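Local coordinates for 4'-phospho-dehydrooxetanocin synthase (Bacillus megaterium, PDB 5UL3), which catalyses the cobalamin-dependent, radical-SAM oxidative ring contraction of dAMP to an oxetane aldehyde in oxetanocin A biosynthesis, at residues A[116-128]-A[147-161]. Residues are numbered along the deposited sequence; the frame is centred on the assembly and turned at random.
Sequences ELPTVTLVNLCVI and LRKEQLAKVELIDMQ. With EDO (1,2-ethanediol), chain N.
N124 and D159 meet side by side at the C-terminal ends of two parallel strands, 119-124 and 154-159, where N124 ND2 donates to D159 OD1 at 2.9 Å. The donor comes from above the carboxylate plane, and the amide and carboxylate planes stand 65° apart. From the opposite face of that plane Q161 N reaches the same D159 OD1 at 2.8 Å, closing an Asx turn, while Q161 NE2 takes the syn lone pair of D159 OD2, also at 2.8 Å. With CG anti to the backbone N (chi1 180°), N124 lies alongside D159.

In the same turn, M160 lies with SD beside L125, 3.9 Å from L125 CD2, and C126 CB packs 3.8 Å from M160 CB. Along the strands, seven backbone hydrogen bonds follow in unbroken succession, the first K154 N to P118 O and the last M160 N to N124 O, six of them with N-H...O angles of 161° or more. On one face T121 CG2 meets I158 CD1 at 3.7 Å; on the other V120 CG2 touches A153 CB, also at 3.7 Å, and L122 packs against V155 and L157. T121 OG1 is buried here without a polar partner. Helix 138-149 makes the crossover of this beta-alpha-beta unit and ends in a Schellman motif at Q151; its R148 NH2 bonds V155 O in the guanidinium plane and forms a salt bridge to D293.

The unit belongs to the Rossmann-fold cobalamin domain. Q161 lines the B12 pocket, its NE2 also bonded to R135 O, its OE1 weakly to the cofactor. Gripped by three donors, D159, a second-shell residue, thus helps set the orientation of the Q161 amide, which itself meets cobalamin, and these bonds would be expected to stabilise the negative charge of D159.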
loop_
_atom_site.group_PDB
_atom_site.type_symbol
_atom_site.label_atom_id
_atom_site.label_comp_id
_atom_site.label_asym_id
_atom_site.label_seq_id
_atom_site.Cartn_x
_atom_site.Cartn_y
_atom_site.Cartn_z
ATOM N N GLU A 116 -22.068 27.999 -2.523
ATOM C CA GLU A 116 -23.000 26.902 -2.288
ATOM C C GLU A 116 -22.361 25.610 -2.794
ATOM O O GLU A 116 -22.693 25.079 -3.853
ATOM C CB GLU A 116 -24.338 27.189 -2.962
ATOM C CG GLU A 116 -25.046 28.407 -2.367
ATOM C CD GLU A 116 -26.518 28.499 -2.748
ATOM O OE1 GLU A 116 -27.317 28.992 -1.919
ATOM O OE2 GLU A 116 -26.876 28.082 -3.870
ATOM N N LEU A 117 -21.395 25.128 -2.014
ATOM C CA LEU A 117 -20.627 23.954 -2.415
ATOM C C LEU A 117 -21.488 22.693 -2.331
ATOM O O LEU A 117 -22.246 22.513 -1.367
ATOM C CB LEU A 117 -19.386 23.798 -1.529
ATOM C CG LEU A 117 -18.369 24.941 -1.539
ATOM C CD1 LEU A 117 -17.144 24.540 -0.724
ATOM C CD2 LEU A 117 -17.967 25.267 -2.959
ATOM N N PRO A 118 -21.382 21.790 -3.303
ATOM C CA PRO A 118 -22.020 20.481 -3.159
ATOM C C PRO A 118 -21.317 19.680 -2.079
ATOM O O PRO A 118 -20.211 20.010 -1.641
ATOM C CB PRO A 118 -21.847 19.831 -4.535
ATOM C CG PRO A 118 -20.618 20.465 -5.082
ATOM C CD PRO A 118 -20.569 21.883 -4.533
ATOM N N THR A 119 -21.993 18.639 -1.626
ATOM C CA THR A 119 -21.450 17.741 -0.620
ATOM C C THR A 119 -21.082 16.422 -1.284
ATOM O O THR A 119 -21.862 15.874 -2.069
ATOM C CB THR A 119 -22.447 17.510 0.516
ATOM O OG1 THR A 119 -22.572 18.724 1.263
ATOM C CG2 THR A 119 -21.954 16.396 1.450
ATOM N N VAL A 120 -19.884 15.931 -0.969
ATOM C CA VAL A 120 -19.372 14.664 -1.469
ATOM C C VAL A 120 -19.045 13.801 -0.263
ATOM O O VAL A 120 -18.281 14.227 0.606
ATOM C CB VAL A 120 -18.109 14.877 -2.326
ATOM C CG1 VAL A 120 -17.535 13.548 -2.776
ATOM C CG2 VAL A 120 -18.416 15.792 -3.527
ATOM N N THR A 121 -19.609 12.595 -0.208
ATOM C CA THR A 121 -19.249 11.623 0.824
ATOM C C THR A 121 -18.449 10.501 0.173
ATOM O O THR A 121 -18.887 9.923 -0.827
ATOM C CB THR A 121 -20.485 11.054 1.532
ATOM O OG1 THR A 121 -21.162 12.116 2.209
ATOM C CG2 THR A 121 -20.068 10.036 2.602
ATOM N N LEU A 122 -17.258 10.241 0.714
ATOM C CA LEU A 122 -16.362 9.196 0.228
ATOM C C LEU A 122 -16.238 8.156 1.323
ATOM O O LEU A 122 -15.955 8.508 2.473
ATOM C CB LEU A 122 -14.980 9.754 -0.100
ATOM C CG LEU A 122 -14.983 10.842 -1.172
ATOM C CD1 LEU A 122 -13.595 11.439 -1.313
ATOM C CD2 LEU A 122 -15.479 10.269 -2.510
ATOM N N VAL A 123 -16.417 6.891 0.958
ATOM C CA VAL A 123 -16.463 5.776 1.902
ATOM C C VAL A 123 -15.354 4.792 1.549
ATOM O O VAL A 123 -15.333 4.251 0.433
ATOM C CB VAL A 123 -17.828 5.074 1.865
ATOM C CG1 VAL A 123 -17.912 4.007 2.977
ATOM C CG2 VAL A 123 -18.962 6.093 2.000
ATOM N N ASN A 124 -14.434 4.562 2.485
ATOM C CA ASN A 124 -13.433 3.508 2.329
ATOM C C ASN A 124 -13.990 2.206 2.898
ATOM O O ASN A 124 -14.308 2.149 4.090
ATOM C CB ASN A 124 -12.130 3.857 3.052
ATOM C CG ASN A 124 -11.082 2.756 2.891
ATOM O OD1 ASN A 124 -10.947 2.197 1.807
ATOM N ND2 ASN A 124 -10.371 2.424 3.968
ATOM N N LEU A 125 -14.103 1.172 2.064
ATOM C CA LEU A 125 -14.583 -0.112 2.563
ATOM C C LEU A 125 -13.454 -0.885 3.235
ATOM O O LEU A 125 -12.269 -0.640 3.002
ATOM C CB LEU A 125 -15.196 -0.955 1.439
ATOM C CG LEU A 125 -16.217 -0.259 0.547
ATOM C CD1 LEU A 125 -16.915 -1.256 -0.369
ATOM C CD2 LEU A 125 -17.218 0.548 1.364
ATOM N N CYS A 126 -13.841 -1.834 4.091
ATOM C CA CYS A 126 -12.880 -2.660 4.811
ATOM C C CYS A 126 -13.602 -3.897 5.320
ATOM O O CYS A 126 -14.681 -3.781 5.909
ATOM C CB CYS A 126 -12.255 -1.908 5.995
ATOM S SG CYS A 126 -10.897 -2.838 6.840
ATOM N N VAL A 127 -13.015 -5.065 5.083
ATOM C CA VAL A 127 -13.435 -6.294 5.752
ATOM C C VAL A 127 -12.594 -6.365 7.022
ATOM O O VAL A 127 -11.439 -6.788 6.987
ATOM C CB VAL A 127 -13.250 -7.520 4.859
ATOM C CG1 VAL A 127 -13.770 -8.779 5.552
ATOM C CG2 VAL A 127 -13.954 -7.320 3.524
ATOM N N ILE A 128 -13.152 -5.894 8.141
ATOM C CA ILE A 128 -12.322 -5.700 9.327
ATOM C C ILE A 128 -11.843 -7.020 9.920
ATOM O O ILE A 128 -10.865 -7.026 10.679
ATOM C CB ILE A 128 -13.049 -4.873 10.405
ATOM C CG1 ILE A 128 -14.463 -5.400 10.642
ATOM C CG2 ILE A 128 -13.060 -3.394 10.030
ATOM C CD1 ILE A 128 -15.231 -4.578 11.657
ATOM N N LEU A 147 -10.150 18.082 -3.297
ATOM C CA LEU A 147 -11.392 18.841 -3.430
ATOM C C LEU A 147 -11.446 20.020 -2.462
ATOM O O LEU A 147 -11.952 21.099 -2.817
ATOM C CB LEU A 147 -12.593 17.922 -3.198
ATOM C CG LEU A 147 -12.806 16.854 -4.275
ATOM C CD1 LEU A 147 -13.972 15.918 -3.870
ATOM C CD2 LEU A 147 -13.065 17.461 -5.651
ATOM N N ARG A 148 -10.946 19.838 -1.229
ATOM C CA ARG A 148 -10.947 20.952 -0.278
ATOM C C ARG A 148 -9.993 22.057 -0.707
ATOM O O ARG A 148 -10.327 23.250 -0.602
ATOM C CB ARG A 148 -10.599 20.456 1.136
ATOM C CG ARG A 148 -11.686 19.562 1.711
ATOM C CD ARG A 148 -11.309 19.038 3.096
ATOM N NE ARG A 148 -12.396 18.263 3.686
ATOM C CZ ARG A 148 -12.236 17.434 4.717
ATOM N NH1 ARG A 148 -11.034 17.271 5.262
ATOM N NH2 ARG A 148 -13.269 16.764 5.196
ATOM N N LYS A 149 -8.799 21.693 -1.186
ATOM C CA LYS A 149 -7.844 22.719 -1.579
ATOM C C LYS A 149 -8.351 23.511 -2.777
ATOM O O LYS A 149 -8.191 24.733 -2.828
ATOM C CB LYS A 149 -6.477 22.110 -1.888
ATOM C CG LYS A 149 -5.443 23.162 -2.317
ATOM C CD LYS A 149 -4.045 22.533 -2.523
ATOM C CE LYS A 149 -2.981 23.625 -2.804
ATOM N NZ LYS A 149 -1.623 23.232 -2.276
ATOM N N GLU A 150 -8.997 22.844 -3.728
ATOM C CA GLU A 150 -9.624 23.546 -4.846
ATOM C C GLU A 150 -10.936 24.233 -4.457
ATOM O O GLU A 150 -11.512 24.959 -5.281
ATOM C CB GLU A 150 -9.871 22.566 -5.989
ATOM C CG GLU A 150 -8.591 22.067 -6.648
ATOM C CD GLU A 150 -7.917 23.129 -7.509
ATOM O OE1 GLU A 150 -8.589 24.092 -7.948
ATOM O OE2 GLU A 150 -6.698 22.991 -7.739
ATOM N N GLN A 151 -11.394 24.022 -3.229
ATOM C CA GLN A 151 -12.650 24.542 -2.702
ATOM C C GLN A 151 -13.810 24.210 -3.630
ATOM O O GLN A 151 -14.638 25.056 -3.968
ATOM C CB GLN A 151 -12.546 26.045 -2.417
ATOM C CG GLN A 151 -11.307 26.384 -1.577
ATOM C CD GLN A 151 -11.360 27.758 -0.911
ATOM O OE1 GLN A 151 -12.412 28.387 -0.839
ATOM N NE2 GLN A 151 -10.211 28.231 -0.444
ATOM N N LEU A 152 -13.871 22.938 -4.035
ATOM C CA LEU A 152 -14.894 22.460 -4.953
ATOM C C LEU A 152 -16.093 21.834 -4.251
ATOM O O LEU A 152 -17.181 21.801 -4.835
ATOM C CB LEU A 152 -14.290 21.440 -5.933
ATOM C CG LEU A 152 -13.260 22.000 -6.926
ATOM C CD1 LEU A 152 -12.590 20.857 -7.677
ATOM C CD2 LEU A 152 -13.887 22.985 -7.909
ATOM N N ALA A 153 -15.929 21.348 -3.024
ATOM C CA ALA A 153 -17.001 20.616 -2.359
ATOM C C ALA A 153 -16.705 20.563 -0.873
ATOM O O ALA A 153 -15.557 20.670 -0.445
ATOM C CB ALA A 153 -17.149 19.183 -2.893
ATOM N N LYS A 154 -17.771 20.415 -0.096
ATOM C CA LYS A 154 -17.658 19.913 1.264
ATOM C C LYS A 154 -17.546 18.396 1.189
ATOM O O LYS A 154 -18.363 17.748 0.537
ATOM C CB LYS A 154 -18.875 20.332 2.080
ATOM C CG LYS A 154 -18.955 21.864 2.242
ATOM C CD LYS A 154 -19.892 22.242 3.382
ATOM C CE LYS A 154 -20.782 23.413 2.997
ATOM N NZ LYS A 154 -21.872 23.641 3.997
ATOM N N VAL A 155 -16.519 17.834 1.815
ATOM C CA VAL A 155 -16.244 16.408 1.710
ATOM C C VAL A 155 -16.432 15.786 3.085
ATOM O O VAL A 155 -15.920 16.306 4.079
ATOM C CB VAL A 155 -14.825 16.127 1.174
ATOM C CG1 VAL A 155 -14.599 14.612 0.988
ATOM C CG2 VAL A 155 -14.589 16.863 -0.149
ATOM N N GLU A 156 -17.157 14.677 3.129
ATOM C CA GLU A 156 -17.301 13.868 4.336
ATOM C C GLU A 156 -16.613 12.534 4.091
ATOM O O GLU A 156 -16.800 11.930 3.034
ATOM C CB GLU A 156 -18.776 13.662 4.687
ATOM C CG GLU A 156 -19.044 12.486 5.636
ATOM C CD GLU A 156 -19.628 12.916 6.975
ATOM O OE1 GLU A 156 -19.882 14.129 7.146
ATOM O OE2 GLU A 156 -19.831 12.040 7.853
ATOM N N LEU A 157 -15.812 12.091 5.063
ATOM C CA LEU A 157 -15.051 10.849 4.967
ATOM C C LEU A 157 -15.634 9.827 5.930
ATOM O O LEU A 157 -15.861 10.138 7.107
ATOM C CB LEU A 157 -13.578 11.081 5.304
ATOM C CG LEU A 157 -12.798 11.905 4.261
ATOM C CD1 LEU A 157 -11.435 12.295 4.811
ATOM C CD2 LEU A 157 -12.661 11.047 3.005
ATOM N N ILE A 158 -15.872 8.623 5.423
ATOM C CA ILE A 158 -16.297 7.482 6.223
ATOM C C ILE A 158 -15.311 6.354 5.959
ATOM O O ILE A 158 -15.005 6.060 4.795
ATOM C CB ILE A 158 -17.726 7.032 5.868
ATOM C CG1 ILE A 158 -18.718 8.191 6.015
ATOM C CG2 ILE A 158 -18.143 5.860 6.781
ATOM C CD1 ILE A 158 -20.108 7.834 5.519
ATOM N N ASP A 159 -14.814 5.716 7.029
ATOM C CA ASP A 159 -13.794 4.676 6.890
ATOM C C ASP A 159 -14.231 3.454 7.692
ATOM O O ASP A 159 -14.259 3.502 8.926
ATOM C CB ASP A 159 -12.426 5.166 7.378
ATOM C CG ASP A 159 -11.275 4.229 6.963
ATOM O OD1 ASP A 159 -11.545 3.078 6.555
ATOM O OD2 ASP A 159 -10.096 4.655 7.020
ATOM N N MET A 160 -14.568 2.369 6.988
ATOM C CA MET A 160 -14.880 1.108 7.664
ATOM C C MET A 160 -13.693 0.523 8.413
ATOM O O MET A 160 -13.895 -0.376 9.239
ATOM C CB MET A 160 -15.391 0.081 6.658
ATOM C CG MET A 160 -16.744 0.443 6.064
ATOM S SD MET A 160 -17.366 -0.881 5.034
ATOM C CE MET A 160 -17.864 -2.071 6.310
ATOM N N GLN A 161 -12.468 1.006 8.175
ATOM C CA GLN A 161 -11.326 0.478 8.921
ATOM C C GLN A 161 -11.479 0.690 10.414
ATOM O O GLN A 161 -10.938 -0.092 11.204
ATOM C CB GLN A 161 -10.025 1.136 8.494
ATOM C CG GLN A 161 -9.503 0.776 7.134
ATOM C CD GLN A 161 -8.130 1.403 6.950
ATOM O OE1 GLN A 161 -7.110 0.734 7.079
ATOM N NE2 GLN A 161 -8.103 2.705 6.722
HETATM C C1 EDO N . -5.001 24.481 -10.627
HETATM O O1 EDO N . -4.587 23.897 -9.389
HETATM C C2 EDO N . -5.725 25.784 -10.318
HETATM O O2 EDO N . -6.597 25.599 -9.192
#